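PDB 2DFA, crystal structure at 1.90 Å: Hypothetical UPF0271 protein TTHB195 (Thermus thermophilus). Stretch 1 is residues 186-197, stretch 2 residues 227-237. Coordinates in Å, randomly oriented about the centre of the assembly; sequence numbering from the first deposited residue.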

ATOM      1  N   ILE A 186      29.502 -16.446  -7.061  1.00 73.39           N
ATOM      2  CA  ILE A 186      30.222 -16.586  -8.331  1.00 72.34           C
ATOM      3  C   ILE A 186      29.725 -15.576  -9.375  1.00 72.38           C
ATOM      4  O   ILE A 186      28.575 -15.592  -9.792  1.00 72.74           O
ATOM      5  CB  ILE A 186      29.987 -18.008  -8.854  1.00 71.07           C
ATOM      6  CG1 ILE A 186      30.247 -19.049  -7.760  1.00 70.06           C
ATOM      7  CG2 ILE A 186      30.944 -18.299 -10.026  1.00 70.08           C
ATOM      8  CD1 ILE A 186      31.642 -18.914  -7.143  1.00 68.58           C
ATOM      9  N   THR A 187      30.622 -14.657  -9.782  1.00 72.76           N
ATOM     10  CA  THR A 187      30.214 -13.642 -10.753  1.00 73.09           C
ATOM     11  C   THR A 187      30.503 -14.065 -12.203  1.00 72.88           C
ATOM     12  O   THR A 187      29.799 -13.705 -13.141  1.00 73.41           O
ATOM     13  CB  THR A 187      30.937 -12.331 -10.437  1.00 73.49           C
ATOM     14  OG1 THR A 187      32.348 -12.548 -10.511  1.00 74.18           O
ATOM     15  CG2 THR A 187      30.582 -11.849  -9.030  1.00 73.48           C
ATOM     16  N   ASP A 188      31.609 -14.822 -12.378  1.00 72.18           N
ATOM     17  CA  ASP A 188      31.987 -15.238 -13.727  1.00 71.51           C
ATOM     18  C   ASP A 188      31.054 -16.311 -14.267  1.00 70.28           C
ATOM     19  O   ASP A 188      30.967 -17.431 -13.771  1.00 70.07           O
ATOM     20  CB  ASP A 188      33.431 -15.749 -13.702  1.00 72.33           C
ATOM     21  CG  ASP A 188      33.804 -16.299 -15.075  1.00 73.26           C
ATOM     22  OD1 ASP A 188      33.480 -15.638 -16.064  1.00 74.55           O
ATOM     23  OD2 ASP A 188      34.451 -17.342 -15.135  1.00 73.28           O
ATOM     24  N   PRO A 189      30.281 -15.920 -15.298  1.00 69.25           N
ATOM     25  CA  PRO A 189      29.338 -16.819 -15.945  1.00 68.49           C
ATOM     26  C   PRO A 189      30.012 -18.115 -16.400  1.00 67.80           C
ATOM     27  O   PRO A 189      29.418 -19.181 -16.431  1.00 67.02           O
ATOM     28  CB  PRO A 189      28.737 -16.073 -17.137  1.00 68.90           C
ATOM     29  CG  PRO A 189      28.915 -14.586 -16.858  1.00 69.33           C
ATOM     30  CD  PRO A 189      30.213 -14.599 -15.919  1.00 69.41           C
ATOM     31  N   GLU A 190      31.301 -17.993 -16.780  1.00 66.66           N
ATOM     32  CA  GLU A 190      32.045 -19.179 -17.196  1.00 66.04           C
ATOM     33  C   GLU A 190      32.171 -20.207 -16.060  1.00 63.71           C
ATOM     34  O   GLU A 190      31.957 -21.397 -16.236  1.00 63.00           O
ATOM     35  CB  GLU A 190      33.437 -18.733 -17.656  1.00 67.91           C
ATOM     36  CG  GLU A 190      33.392 -17.524 -18.593  1.00 70.77           C
ATOM     37  CD  GLU A 190      32.817 -17.941 -19.925  1.00 72.67           C
ATOM     38  OE1 GLU A 190      31.702 -18.444 -19.947  1.00 73.74           O
ATOM     39  OE2 GLU A 190      33.475 -17.709 -20.944  1.00 74.49           O
ATOM     40  N   GLU A 191      32.572 -19.714 -14.867  1.00 62.51           N
ATOM     41  CA  GLU A 191      32.676 -20.619 -13.722  1.00 61.28           C
ATOM     42  C   GLU A 191      31.300 -21.139 -13.291  1.00 59.40           C
ATOM     43  O   GLU A 191      31.121 -22.294 -12.935  1.00 59.04           O
ATOM     44  CB  GLU A 191      33.340 -19.880 -12.557  1.00 62.77           C
ATOM     45  CG  GLU A 191      33.722 -20.832 -11.418  1.00 66.24           C
ATOM     46  CD  GLU A 191      34.215 -20.044 -10.223  1.00 69.29           C
ATOM     47  OE1 GLU A 191      35.107 -19.223 -10.389  1.00 71.40           O
ATOM     48  OE2 GLU A 191      33.741 -20.311  -9.115  1.00 70.94           O
ATOM     49  N   ALA A 192      30.319 -20.221 -13.291  1.00 57.72           N
ATOM     50  CA  ALA A 192      28.965 -20.625 -12.937  1.00 55.52           C
ATOM     51  C   ALA A 192      28.454 -21.732 -13.863  1.00 54.52           C
ATOM     52  O   ALA A 192      27.826 -22.694 -13.449  1.00 53.88           O
ATOM     53  CB  ALA A 192      28.064 -19.398 -13.051  1.00 54.39           C
ATOM     54  N   ALA A 193      28.704 -21.544 -15.170  1.00 53.34           N
ATOM     55  CA  ALA A 193      28.343 -22.588 -16.120  1.00 52.62           C
ATOM     56  C   ALA A 193      29.114 -23.880 -15.830  1.00 51.85           C
ATOM     57  O   ALA A 193      28.600 -24.987 -15.914  1.00 51.61           O
ATOM     58  CB  ALA A 193      28.690 -22.086 -17.519  1.00 52.60           C
ATOM     59  N   ARG A 194      30.413 -23.696 -15.523  1.00 52.26           N
ATOM     60  CA  ARG A 194      31.245 -24.829 -15.136  1.00 51.63           C
ATOM     61  C   ARG A 194      30.635 -25.589 -13.952  1.00 50.03           C
ATOM     62  O   ARG A 194      30.501 -26.806 -13.948  1.00 48.00           O
ATOM     63  CB  ARG A 194      32.619 -24.279 -14.745  1.00 54.76           C
ATOM     64  CG  ARG A 194      33.717 -25.338 -14.846  1.00 58.27           C
ATOM     65  CD  ARG A 194      35.033 -24.896 -14.184  1.00 61.40           C
ATOM     66  NE  ARG A 194      35.241 -23.449 -14.297  1.00 64.51           N
ATOM     67  CZ  ARG A 194      35.437 -22.950 -15.527  1.00 65.62           C
ATOM     68  NH1 ARG A 194      35.387 -23.750 -16.576  1.00 66.51           N
ATOM     69  NH2 ARG A 194      35.746 -21.660 -15.676  1.00 64.72           N
ATOM     70  N   ARG A 195      30.296 -24.814 -12.904  1.00 49.17           N
ATOM     71  CA  ARG A 195      29.687 -25.409 -11.719  1.00 48.29           C
ATOM     72  C   ARG A 195      28.344 -26.071 -12.048  1.00 46.86           C
ATOM     73  O   ARG A 195      28.008 -27.146 -11.572  1.00 47.21           O
ATOM     74  CB  ARG A 195      29.489 -24.296 -10.684  1.00 50.05           C
ATOM     75  CG  ARG A 195      30.817 -23.739 -10.164  1.00 51.09           C
ATOM     76  CD  ARG A 195      30.643 -22.425  -9.385  1.00 53.27           C
ATOM     77  NE  ARG A 195      29.816 -22.621  -8.188  1.00 55.41           N
ATOM     78  CZ  ARG A 195      30.441 -23.006  -7.061  1.00 55.34           C
ATOM     79  NH1 ARG A 195      31.748 -23.198  -7.068  1.00 55.59           N
ATOM     80  NH2 ARG A 195      29.742 -23.159  -5.935  1.00 56.04           N
ATOM     81  N   ALA A 196      27.548 -25.370 -12.875  1.00 46.55           N
ATOM     82  CA  ALA A 196      26.249 -25.919 -13.253  1.00 46.44           C
ATOM     83  C   ALA A 196      26.376 -27.316 -13.874  1.00 46.06           C
ATOM     84  O   ALA A 196      25.696 -28.259 -13.498  1.00 44.49           O
ATOM     85  CB  ALA A 196      25.600 -24.957 -14.248  1.00 45.52           C
ATOM     86  N   LEU A 197      27.255 -27.416 -14.893  1.00 46.76           N
ATOM     87  CA  LEU A 197      27.491 -28.714 -15.525  1.00 48.47           C
ATOM     88  C   LEU A 197      27.830 -29.781 -14.480  1.00 48.12           C
ATOM     89  O   LEU A 197      27.312 -30.891 -14.477  1.00 48.44           O
ATOM     90  CB  LEU A 197      28.682 -28.563 -16.482  1.00 49.86           C
ATOM     91  CG  LEU A 197      28.278 -28.403 -17.953  1.00 52.53           C
ATOM     92  CD1 LEU A 197      29.491 -28.431 -18.889  1.00 53.19           C
ATOM     93  CD2 LEU A 197      27.344 -29.517 -18.432  1.00 51.62           C
ATOM     94  N   PRO A 227      21.387  -8.029 -12.571  1.00 78.84           N
ATOM     95  CA  PRO A 227      22.479  -7.281 -13.202  1.00 78.57           C
ATOM     96  C   PRO A 227      22.879  -7.860 -14.559  1.00 78.38           C
ATOM     97  O   PRO A 227      22.321  -7.486 -15.592  1.00 77.93           O
ATOM     98  CB  PRO A 227      23.599  -7.379 -12.170  1.00 79.31           C
ATOM     99  CG  PRO A 227      23.357  -8.727 -11.553  1.00 79.28           C
ATOM    100  CD  PRO A 227      21.860  -8.724 -11.360  1.00 79.24           C
ATOM    101  N   ASN A 228      23.849  -8.768 -14.549  1.00 78.07           N
ATOM    102  CA  ASN A 228      24.316  -9.404 -15.774  1.00 77.54           C
ATOM    103  C   ASN A 228      23.739 -10.812 -15.832  1.00 76.81           C
ATOM    104  O   ASN A 228      24.289 -11.698 -16.491  1.00 76.97           O
ATOM    105  CB  ASN A 228      25.843  -9.472 -15.793  1.00 78.55           C
ATOM    106  CG  ASN A 228      26.394 -10.407 -14.737  1.00 79.74           C
ATOM    107  OD1 ASN A 228      26.154 -10.225 -13.542  1.00 81.16           O
ATOM    108  ND2 ASN A 228      27.139 -11.417 -15.172  1.00 80.10           N
ATOM    109  N   ALA A 229      22.628 -11.005 -15.127  1.00 75.08           N
ATOM    110  CA  ALA A 229      21.949 -12.293 -15.076  1.00 73.22           C
ATOM    111  C   ALA A 229      21.796 -12.917 -16.463  1.00 72.00           C
ATOM    112  O   ALA A 229      22.006 -14.117 -16.635  1.00 71.61           O
ATOM    113  CB  ALA A 229      20.584 -12.131 -14.421  1.00 73.10           C
ATOM    114  N   PRO A 230      21.415 -12.113 -17.470  1.00 71.00           N
ATOM    115  CA  PRO A 230      21.260 -12.676 -18.815  1.00 70.11           C
ATOM    116  C   PRO A 230      22.531 -13.376 -19.290  1.00 69.03           C
ATOM    117  O   PRO A 230      22.470 -14.455 -19.876  1.00 68.47           O
ATOM    118  CB  PRO A 230      20.916 -11.451 -19.656  1.00 70.46           C
ATOM    119  CG  PRO A 230      20.129 -10.612 -18.699  1.00 70.56           C
ATOM    120  CD  PRO A 230      20.959 -10.711 -17.437  1.00 70.85           C
ATOM    121  N   GLU A 231      23.681 -12.758 -19.033  1.00 68.63           N
ATOM    122  CA  GLU A 231      24.964 -13.330 -19.430  1.00 68.55           C
ATOM    123  C   GLU A 231      25.209 -14.664 -18.740  1.00 66.91           C
ATOM    124  O   GLU A 231      25.612 -15.640 -19.378  1.00 66.73           O
ATOM    125  CB  GLU A 231      26.107 -12.368 -19.096  1.00 70.94           C
ATOM    126  CG  GLU A 231      26.260 -11.217 -20.075  1.00 74.47           C
ATOM    127  CD  GLU A 231      27.330 -10.227 -19.649  1.00 76.34           C
ATOM    128  OE1 GLU A 231      28.489 -10.649 -19.436  1.00 76.79           O
ATOM    129  OE2 GLU A 231      27.010  -9.024 -19.526  1.00 77.53           O
ATOM    130  N   VAL A 232      24.971 -14.704 -17.433  1.00 64.30           N
ATOM    131  CA  VAL A 232      25.165 -15.926 -16.665  1.00 61.31           C
ATOM    132  C   VAL A 232      24.211 -17.002 -17.165  1.00 59.50           C
ATOM    133  O   VAL A 232      24.621 -18.131 -17.434  1.00 58.29           O
ATOM    134  CB  VAL A 232      24.907 -15.694 -15.158  1.00 61.04           C
ATOM    135  CG1 VAL A 232      25.163 -16.978 -14.384  1.00 60.55           C
ATOM    136  CG2 VAL A 232      25.796 -14.572 -14.644  1.00 60.35           C
ATOM    137  N   ALA A 233      22.938 -16.645 -17.290  1.00 57.76           N
ATOM    138  CA  ALA A 233      21.924 -17.581 -17.762  1.00 58.11           C
ATOM    139  C   ALA A 233      22.304 -18.114 -19.141  1.00 58.05           C
ATOM    140  O   ALA A 233      22.166 -19.305 -19.423  1.00 56.76           O
ATOM    141  CB  ALA A 233      20.564 -16.893 -17.821  1.00 57.48           C
ATOM    142  N   ARG A 234      22.783 -17.219 -19.996  1.00 58.64           N
ATOM    143  CA  ARG A 234      23.187 -17.595 -21.345  1.00 59.78           C
ATOM    144  C   ARG A 234      24.316 -18.616 -21.257  1.00 59.16           C
ATOM    145  O   ARG A 234      24.221 -19.718 -21.806  1.00 58.64           O
ATOM    146  CB  ARG A 234      23.669 -16.360 -22.106  1.00 60.94           C
ATOM    147  CG  ARG A 234      23.830 -16.563 -23.605  1.00 64.26           C
ATOM    148  CD  ARG A 234      24.464 -15.333 -24.245  1.00 66.85           C
ATOM    149  NE  ARG A 234      23.832 -14.097 -23.790  1.00 68.35           N
ATOM    150  CZ  ARG A 234      22.574 -13.756 -24.049  1.00 69.19           C
ATOM    151  NH1 ARG A 234      21.799 -14.556 -24.769  1.00 68.90           N
ATOM    152  NH2 ARG A 234      22.087 -12.614 -23.579  1.00 69.04           N
ATOM    153  N   ALA A 235      25.380 -18.239 -20.555  1.00 58.03           N
ATOM    154  CA  ALA A 235      26.539 -19.104 -20.387  1.00 58.03           C
ATOM    155  C   ALA A 235      26.149 -20.475 -19.846  1.00 57.69           C
ATOM    156  O   ALA A 235      26.612 -21.499 -20.344  1.00 57.68           O
ATOM    157  CB  ALA A 235      27.551 -18.440 -19.455  1.00 56.83           C
ATOM    158  N   VAL A 236      25.292 -20.493 -18.830  1.00 57.57           N
ATOM    159  CA  VAL A 236      24.864 -21.749 -18.226  1.00 56.65           C
ATOM    160  C   VAL A 236      24.064 -22.642 -19.168  1.00 57.64           C
ATOM    161  O   VAL A 236      24.345 -23.835 -19.279  1.00 57.80           O
ATOM    162  CB  VAL A 236      24.030 -21.503 -16.948  1.00 56.71           C
ATOM    163  CG1 VAL A 236      23.530 -22.826 -16.389  1.00 54.23           C
ATOM    164  CG2 VAL A 236      24.873 -20.781 -15.909  1.00 55.28           C
ATOM    165  N   ARG A 237      23.069 -22.075 -19.842  1.00 58.07           N
ATOM    166  CA  ARG A 237      22.246 -22.862 -20.754  1.00 60.38           C
ATOM    167  C   ARG A 237      23.076 -23.455 -21.890  1.00 60.99           C
ATOM    168  O   ARG A 237      22.911 -24.621 -22.249  1.00 59.64           O
ATOM    169  CB  ARG A 237      21.122 -22.009 -21.345  1.00 61.23           C
ATOM    170  CG  ARG A 237      20.105 -22.826 -22.132  1.00 64.00           C
ATOM    171  CD  ARG A 237      19.106 -21.942 -22.863  1.00 66.47           C
ATOM    172  NE  ARG A 237      18.112 -22.731 -23.586  1.00 68.87           N
ATOM    173  CZ  ARG A 237      17.152 -23.444 -23.005  1.00 69.52           C
ATOM    174  NH1 ARG A 237      17.047 -23.466 -21.683  1.00 70.97           N
ATOM    175  NH2 ARG A 237      16.300 -24.140 -23.743  1.00 70.01           N
TER

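Helices 189–197 and 229–237 run in broadly the same direction, their axes inclined by 41° and approaching to 8.1 Å. No hydrogen bond crosses between the two stretches, so the contact rests on apolar packing of small side chains. The backbones come close at two points one helical turn apart: the CA atoms of P189 and V232 lie 4.3 Å apart, and those of A193 and V236 4.2 Å apart.

P189, in the first turn of its helix, contributes the largest covered area. Its CA-to-CB bond points toward the partner helix, with P189 CB 3.5 Å from A235 CB and P189 CG 3.8 Å from V232 CG2. Just before it, the CA-to-CB bond of D188 points away from the second stretch. With chi1 at 175° (t), the carboxylate comes back over the free amides of the first turn, where D188 OD2 accepts from E191 N at 3.0 Å and D188 OD1 receives a weak bond from E190 N at 3.3 Å. N228 holds the equivalent N-cap position in the second stretch, but its side chain, with chi1 at 67° (p), makes no capping bond. N228 ND2 lies 4.0 Å from P189 CG.

V232 and V236 share the t rotamer. Their CA-to-CB bonds point sideways, yet branching at CB lets both methyls of each reach the first helix. V232 CG1 meets A192 CB at 4.0 Å while its CG2 packs on P189; V236 CG1 lies 3.7 Å from A196 CB, and V236 CG2 4.3 Å from A193 CB. The alanines have no rotamer to choose. A193 ends at CB, which sits 3.6 Å from A235 O, where A193 CA comes within 4.2 Å of V236 CA.

The CA-to-CB bond of E190 points away from the partner, but its m, m conformation folds the chain back, leaving E190 OE1 4.2 Å from A235 CB.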